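Local coordinates for toxin-like protein (Paenibacillus larvae subsp. larvae BRL-230010, PDB 5DZQ) that probably transfers ADP-ribose from NAD+ to a target protein, as a mono-ADP-ribosyltransferase toxin of the C3-like group, at residues W32-R37 with A81-S85; G130-Y136 with R185-I191. All coordinates share one frame; numbering follows the deposited sequence.

In the fold
From the N terminus, the chain runs through helix 29-35 and three further helices before interaction 1 closes this almost wholly helical loop, setting the C-terminal end of helix 69-83 against the end of the first helix. Interaction 2 opens only later, after strand 91-97 and helix 118-128: residues 130-136 meet 185-191 once a segment rich in strand and without helix has intervened, and strand 132-135 becomes an outermost strand of the five-stranded mixed sheet. The two closures therefore follow in series, neither nested nor crossed. The centres of interaction 1 and interaction 2 lie about 23 Å apart. Interaction 1 ties the N-terminal helices together, whereas interaction 2 completes one side of the main sheet.

Interaction 1: residues W32-R37 with A81-S85; sequences WEKKLR and ALKKS
Trp32, midway along helix 29-35, lays its indole against the C-terminal end of helix 69-83, joining two parts of the N-terminal helical region of this C3-like ADP-ribosyltransferase fold. The tight part of the contact surrounds this ring. Its CG stands opposite the backbone N (chi1 -176°), which sends the indole across to the turn at Ala81-Ser85. There NE1 donates to Ala81 O at 2.9 Å, with the oxygen close to the ring plane and the N-H...O angle at 155°. The same oxygen accepts the backbone N-H of Lys84, and the two donors reach it from opposite faces of the carbonyl plane. Ser85 CB sits over one face of the indole in a CH-pi contact, 3.6 Å from the centroid of the five-membered ring, while Leu36 CD1 covers the opposite face. The benzo end of the indole reaches Leu82, with CZ2 3.9 Å from CD2. Leu36 reaches the same helix with its other methyl, CD2 lying 3.9 Å from Ala81 CB. Val44 of helix 38-49 touches both Trp32 and Ala81 and adds to this apolar packing.

Toward solvent the contact is looser and is made by long side chains. Lys35 rests its CD 3.4 Å from Lys84 O. Lys84 in turn stretches fully extended beyond CG alongside the end of the first helix; its NZ makes a weak bond to Lys35 O, and its stronger partner is the carboxylate of Glu40, in a salt bridge. That carboxylate, which also accepts the backbone N-H of Arg37, probably offsets the charge of Lys84, whose NZ lies 5.5 Å from Arg37 NE. Back on the buried side, Ser85 OG, which follows the CB packed on the indole, donates to Leu82 O at 2.6 Å.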
loop_
_atom_site.group_PDB
_atom_site.type_symbol
_atom_site.label_atom_id
_atom_site.label_comp_id
_atom_site.label_asym_id
_atom_site.label_seq_id
_atom_site.Cartn_x
_atom_site.Cartn_y
_atom_site.Cartn_z
ATOM N N TRP B 32 20.025 -15.887 -4.315
ATOM C CA TRP B 32 20.161 -14.485 -4.695
ATOM C C TRP B 32 20.900 -13.716 -3.608
ATOM O O TRP B 32 21.834 -12.961 -3.893
ATOM C CB TRP B 32 18.785 -13.871 -4.957
ATOM C CG TRP B 32 18.808 -12.445 -5.451
ATOM C CD1 TRP B 32 19.750 -11.856 -6.256
ATOM C CD2 TRP B 32 17.838 -11.439 -5.170
ATOM N NE1 TRP B 32 19.417 -10.537 -6.488
ATOM C CE2 TRP B 32 18.246 -10.261 -5.833
ATOM C CE3 TRP B 32 16.659 -11.419 -4.417
ATOM C CZ2 TRP B 32 17.513 -9.080 -5.767
ATOM C CZ3 TRP B 32 15.939 -10.250 -4.352
ATOM C CH2 TRP B 32 16.365 -9.093 -5.023
ATOM N N GLU B 33 20.491 -13.930 -2.361
ATOM C CA GLU B 33 21.092 -13.245 -1.217
ATOM C C GLU B 33 22.612 -13.447 -1.156
ATOM O O GLU B 33 23.353 -12.532 -0.792
ATOM C CB GLU B 33 20.447 -13.725 0.084
ATOM C CG GLU B 33 20.925 -12.990 1.325
ATOM C CD GLU B 33 20.509 -13.679 2.614
ATOM O OE1 GLU B 33 20.221 -14.894 2.582
ATOM O OE2 GLU B 33 20.474 -13.002 3.662
ATOM N N LYS B 34 23.072 -14.639 -1.525
ATOM C CA LYS B 34 24.506 -14.931 -1.503
ATOM C C LYS B 34 25.258 -14.146 -2.572
ATOM O O LYS B 34 26.456 -13.897 -2.444
ATOM C CB LYS B 34 24.759 -16.430 -1.682
ATOM C CG LYS B 34 24.299 -17.280 -0.506
ATOM C CD LYS B 34 24.680 -18.748 -0.688
ATOM C CE LYS B 34 23.674 -19.682 -0.012
ATOM N NZ LYS B 34 23.624 -19.501 1.464
ATOM N N LYS B 35 24.549 -13.743 -3.620
ATOM C CA LYS B 35 25.161 -12.979 -4.703
ATOM C C LYS B 35 25.208 -11.485 -4.412
ATOM O O LYS B 35 25.910 -10.743 -5.092
ATOM C CB LYS B 35 24.409 -13.217 -6.018
ATOM C CG LYS B 35 24.682 -14.567 -6.680
ATOM C CD LYS B 35 24.238 -14.556 -8.140
ATOM C CE LYS B 35 24.727 -15.784 -8.898
ATOM N NZ LYS B 35 23.898 -17.004 -8.651
ATOM N N LEU B 36 24.448 -11.030 -3.421
ATOM C CA LEU B 36 24.353 -9.596 -3.170
ATOM C C LEU B 36 25.422 -9.077 -2.215
ATOM O O LEU B 36 25.853 -9.771 -1.291
ATOM C CB LEU B 36 22.976 -9.244 -2.615
ATOM C CG LEU B 36 21.786 -9.528 -3.528
ATOM C CD1 LEU B 36 20.488 -9.154 -2.822
ATOM C CD2 LEU B 36 21.936 -8.761 -4.835
ATOM N N ARG B 37 25.846 -7.845 -2.459
ATOM C CA ARG B 37 26.679 -7.115 -1.519
ATOM C C ARG B 37 25.832 -6.706 -0.316
ATOM O O ARG B 37 24.605 -6.699 -0.397
ATOM C CB ARG B 37 27.290 -5.889 -2.193
ATOM C CG ARG B 37 28.227 -6.231 -3.348
ATOM C CD ARG B 37 28.459 -5.016 -4.238
ATOM N NE ARG B 37 28.981 -3.873 -3.490
ATOM C CZ ARG B 37 30.276 -3.598 -3.344
ATOM N NH1 ARG B 37 31.189 -4.385 -3.893
ATOM N NH2 ARG B 37 30.657 -2.534 -2.649
ATOM N N ALA B 81 21.172 -4.938 -8.396
ATOM C CA ALA B 81 20.872 -6.035 -7.488
ATOM C C ALA B 81 19.955 -7.043 -8.172
ATOM O O ALA B 81 20.220 -8.246 -8.158
ATOM C CB ALA B 81 20.234 -5.516 -6.211
ATOM N N LEU B 82 18.888 -6.547 -8.793
ATOM C CA LEU B 82 17.938 -7.427 -9.468
ATOM C C LEU B 82 18.572 -8.150 -10.654
ATOM O O LEU B 82 18.159 -9.263 -11.001
ATOM C CB LEU B 82 16.705 -6.646 -9.920
ATOM C CG LEU B 82 15.641 -6.440 -8.834
ATOM C CD1 LEU B 82 14.544 -5.428 -9.248
ATOM C CD2 LEU B 82 15.009 -7.776 -8.432
ATOM N N LYS B 83 19.565 -7.530 -11.288
ATOM C CA LYS B 83 20.214 -8.182 -12.427
ATOM C C LYS B 83 21.027 -9.401 -11.996
ATOM O O LYS B 83 21.343 -10.258 -12.817
ATOM C CB LYS B 83 21.119 -7.207 -13.184
ATOM C CG LYS B 83 20.401 -6.345 -14.205
ATOM C CD LYS B 83 21.374 -5.381 -14.873
ATOM C CE LYS B 83 20.650 -4.416 -15.798
ATOM N NZ LYS B 83 21.559 -3.357 -16.329
ATOM N N LYS B 84 21.360 -9.476 -10.710
ATOM C CA LYS B 84 22.101 -10.620 -10.173
ATOM C C LYS B 84 21.177 -11.798 -9.876
ATOM O O LYS B 84 21.635 -12.865 -9.447
ATOM C CB LYS B 84 22.856 -10.232 -8.896
ATOM C CG LYS B 84 23.976 -9.213 -9.086
ATOM C CD LYS B 84 24.685 -8.960 -7.761
ATOM C CE LYS B 84 25.808 -7.944 -7.900
ATOM N NZ LYS B 84 26.464 -7.675 -6.588
ATOM N N SER B 85 19.878 -11.602 -10.086
ATOM C CA SER B 85 18.909 -12.681 -9.898
ATOM C C SER B 85 18.508 -13.284 -11.231
ATOM O O SER B 85 18.475 -12.589 -12.243
ATOM C CB SER B 85 17.663 -12.182 -9.159
ATOM O OG SER B 85 16.888 -11.321 -9.981
#

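Interaction 2: residues G130-Y136 with R185-I191; sequences GKIRTEY and RNTKYKI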
loop_
_atom_site.group_PDB
_atom_site.type_symbol
_atom_site.label_atom_id
_atom_site.label_comp_id
_atom_site.label_asym_id
_atom_site.label_seq_id
_atom_site.Cartn_x
_atom_site.Cartn_y
_atom_site.Cartn_z
ATOM N N GLY B 130 -4.087 -8.315 -25.907
ATOM C CA GLY B 130 -3.231 -8.625 -27.038
ATOM C C GLY B 130 -2.035 -7.701 -27.134
ATOM O O GLY B 130 -1.133 -7.916 -27.945
ATOM N N LYS B 131 -2.021 -6.673 -26.293
ATOM C CA LYS B 131 -1.009 -5.628 -26.381
ATOM C C LYS B 131 0.036 -5.741 -25.273
ATOM O O LYS B 131 -0.203 -6.367 -24.236
ATOM C CB LYS B 131 -1.683 -4.253 -26.358
ATOM C CG LYS B 131 -2.511 -3.989 -27.620
ATOM C CD LYS B 131 -3.549 -2.899 -27.428
ATOM C CE LYS B 131 -3.046 -1.536 -27.897
ATOM N NZ LYS B 131 -4.026 -0.436 -27.633
ATOM N N ILE B 132 1.206 -5.153 -25.506
ATOM C CA ILE B 132 2.280 -5.200 -24.521
ATOM C C ILE B 132 2.295 -3.907 -23.718
ATOM O O ILE B 132 2.311 -2.812 -24.289
ATOM C CB ILE B 132 3.649 -5.444 -25.196
ATOM C CG1 ILE B 132 3.678 -6.846 -25.807
ATOM C CG2 ILE B 132 4.782 -5.311 -24.194
ATOM C CD1 ILE B 132 4.921 -7.144 -26.616
ATOM N N ARG B 133 2.254 -4.041 -22.394
ATOM C CA ARG B 133 2.291 -2.888 -21.493
ATOM C C ARG B 133 3.616 -2.816 -20.752
ATOM O O ARG B 133 4.319 -3.817 -20.620
ATOM C CB ARG B 133 1.154 -2.956 -20.471
ATOM C CG ARG B 133 -0.219 -3.171 -21.070
ATOM C CD ARG B 133 -0.883 -1.855 -21.362
ATOM N NE ARG B 133 -0.957 -1.017 -20.169
ATOM C CZ ARG B 133 -1.403 0.233 -20.174
ATOM N NH1 ARG B 133 -1.814 0.776 -21.313
ATOM N NH2 ARG B 133 -1.441 0.936 -19.048
ATOM N N THR B 134 3.939 -1.633 -20.244
ATOM C CA THR B 134 5.127 -1.455 -19.424
ATOM C C THR B 134 4.725 -0.982 -18.032
ATOM O O THR B 134 3.915 -0.071 -17.898
ATOM C CB THR B 134 6.096 -0.436 -20.055
ATOM O OG1 THR B 134 6.570 -0.939 -21.308
ATOM C CG2 THR B 134 7.280 -0.190 -19.136
ATOM N N GLU B 135 5.264 -1.629 -17.000
ATOM C CA GLU B 135 5.132 -1.140 -15.639
ATOM C C GLU B 135 6.378 -0.316 -15.319
ATOM O O GLU B 135 7.479 -0.851 -15.251
ATOM C CB GLU B 135 4.977 -2.286 -14.635
ATOM C CG GLU B 135 4.952 -1.824 -13.165
ATOM C CD GLU B 135 3.962 -0.691 -12.911
ATOM O OE1 GLU B 135 2.791 -0.833 -13.333
ATOM O OE2 GLU B 135 4.357 0.353 -12.318
ATOM N N TYR B 136 6.199 0.982 -15.129
ATOM C CA TYR B 136 7.316 1.869 -14.839
ATOM C C TYR B 136 7.974 1.622 -13.485
ATOM O O TYR B 136 9.192 1.726 -13.350
ATOM C CB TYR B 136 6.833 3.302 -14.921
ATOM C CG TYR B 136 6.411 3.663 -16.320
ATOM C CD1 TYR B 136 7.187 3.283 -17.412
ATOM C CD2 TYR B 136 5.239 4.360 -16.557
ATOM C CE1 TYR B 136 6.812 3.603 -18.703
ATOM C CE2 TYR B 136 4.859 4.694 -17.850
ATOM C CZ TYR B 136 5.646 4.305 -18.917
ATOM O OH TYR B 136 5.271 4.622 -20.203
ATOM N N ARG B 185 12.040 -2.806 -12.586
ATOM C CA ARG B 185 11.254 -1.707 -13.114
ATOM C C ARG B 185 11.271 -1.796 -14.647
ATOM O O ARG B 185 12.118 -2.484 -15.230
ATOM C CB ARG B 185 11.796 -0.363 -12.627
ATOM C CG ARG B 185 13.148 0.004 -13.217
ATOM C CD ARG B 185 13.682 1.265 -12.579
ATOM N NE ARG B 185 14.970 1.645 -13.150
ATOM C CZ ARG B 185 15.127 2.509 -14.146
ATOM N NH1 ARG B 185 14.081 3.102 -14.700
ATOM N NH2 ARG B 185 16.345 2.791 -14.581
ATOM N N ASN B 186 10.315 -1.129 -15.287
ATOM C CA ASN B 186 10.116 -1.209 -16.745
ATOM C C ASN B 186 9.873 -2.621 -17.279
ATOM O O ASN B 186 10.184 -2.917 -18.432
ATOM C CB ASN B 186 11.304 -0.581 -17.485
ATOM C CG ASN B 186 11.352 0.920 -17.328
ATOM O OD1 ASN B 186 10.335 1.560 -17.066
ATOM N ND2 ASN B 186 12.540 1.495 -17.487
ATOM N N THR B 187 9.295 -3.489 -16.457
ATOM C CA THR B 187 8.941 -4.826 -16.930
ATOM C C THR B 187 7.880 -4.714 -18.014
ATOM O O THR B 187 6.941 -3.930 -17.892
ATOM C CB THR B 187 8.438 -5.718 -15.790
ATOM O OG1 THR B 187 9.559 -6.152 -15.013
ATOM C CG2 THR B 187 7.724 -6.949 -16.328
ATOM N N LYS B 188 8.064 -5.469 -19.092
ATOM C CA LYS B 188 7.114 -5.473 -20.194
ATOM C C LYS B 188 6.339 -6.764 -20.122
ATOM O O LYS B 188 6.922 -7.822 -19.912
ATOM C CB LYS B 188 7.824 -5.333 -21.549
ATOM C CG LYS B 188 8.429 -3.939 -21.785
ATOM C CD LYS B 188 8.751 -3.687 -23.244
ATOM C CE LYS B 188 9.158 -2.224 -23.471
ATOM N NZ LYS B 188 9.195 -1.867 -24.925
ATOM N N TYR B 189 5.023 -6.676 -20.269
ATOM C CA TYR B 189 4.197 -7.861 -20.218
ATOM C C TYR B 189 3.091 -7.779 -21.260
ATOM O O TYR B 189 2.535 -6.707 -21.517
ATOM C CB TYR B 189 3.616 -8.058 -18.808
ATOM C CG TYR B 189 2.773 -6.910 -18.311
ATOM C CD1 TYR B 189 3.353 -5.823 -17.670
ATOM C CD2 TYR B 189 1.391 -6.919 -18.466
ATOM C CE1 TYR B 189 2.581 -4.766 -17.209
ATOM C CE2 TYR B 189 0.613 -5.872 -18.008
ATOM C CZ TYR B 189 1.214 -4.799 -17.378
ATOM O OH TYR B 189 0.448 -3.758 -16.927
ATOM N N LYS B 190 2.802 -8.918 -21.881
ATOM C CA LYS B 190 1.751 -8.982 -22.878
ATOM C C LYS B 190 0.459 -9.449 -22.236
ATOM O O LYS B 190 0.416 -10.493 -21.582
ATOM C CB LYS B 190 2.142 -9.913 -24.023
ATOM C CG LYS B 190 1.048 -10.101 -25.059
ATOM C CD LYS B 190 1.424 -11.207 -26.025
ATOM C CE LYS B 190 0.355 -11.406 -27.075
ATOM N NZ LYS B 190 0.246 -10.207 -27.941
ATOM N N ILE B 191 -0.602 -8.680 -22.422
ATOM C CA ILE B 191 -1.885 -9.068 -21.874
ATOM C C ILE B 191 -2.482 -10.128 -22.790
ATOM O O ILE B 191 -2.857 -9.841 -23.930
ATOM C CB ILE B 191 -2.811 -7.857 -21.720
ATOM C CG1 ILE B 191 -2.240 -6.936 -20.637
ATOM C CG2 ILE B 191 -4.230 -8.292 -21.380
ATOM C CD1 ILE B 191 -3.038 -5.686 -20.397
HETATM O O HOH W 1 11.282 2.533 -14.582
#
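Arg133 and Tyr189 face each other as a hydrogen-bonded antiparallel pair, joined by Arg133 N to Tyr189 O at 2.8 Å and by Tyr189 N to Arg133 O at 3.0 Å. Their side chains run next to each other in the same direction. Arg133 CB lies over one face of the phenol ring, 4.0 Å from its centroid, and Arg133 CG touches Ile191 CD1. With chi1 at 59°, the tyrosine CG falls between its backbone N and carbonyl carbon, a rotation that brings the ring over to the neighbouring strand. On the other face of the sheet, Ile132 CG1 packs on Lys190 CB, and the CG and CE of Lys188 pass Thr134 OG1, each at 3.6 Å.

These pairs attach strand 132-135 as an outermost strand of the mixed five-stranded sheet at the core of the fold; Lys188 and Lys190 continue the backbone bonding to strand 203-211 and the residue beyond it.

At one end, Gly130 is gripped twice: its N donates to Ile191 O, and its O accepts a hydrogen bond from Lys190 NZ at 2.7 Å from above the carbonyl plane. The lysine reaches it by bending at its last torsion (chi4 65°). At the other end a water bridges the segments, donating to Tyr136 O at 2.6 Å and, weakly, to Asn186 OD1, while accepting from Arg185 NH1 in the guanidinium plane. Arg185 is itself positioned by a salt bridge from NE to Asp79 and by a bond from NH1 to Gly63 O, and Tyr128 of helix 118-128 packs against Arg133 and Ile191.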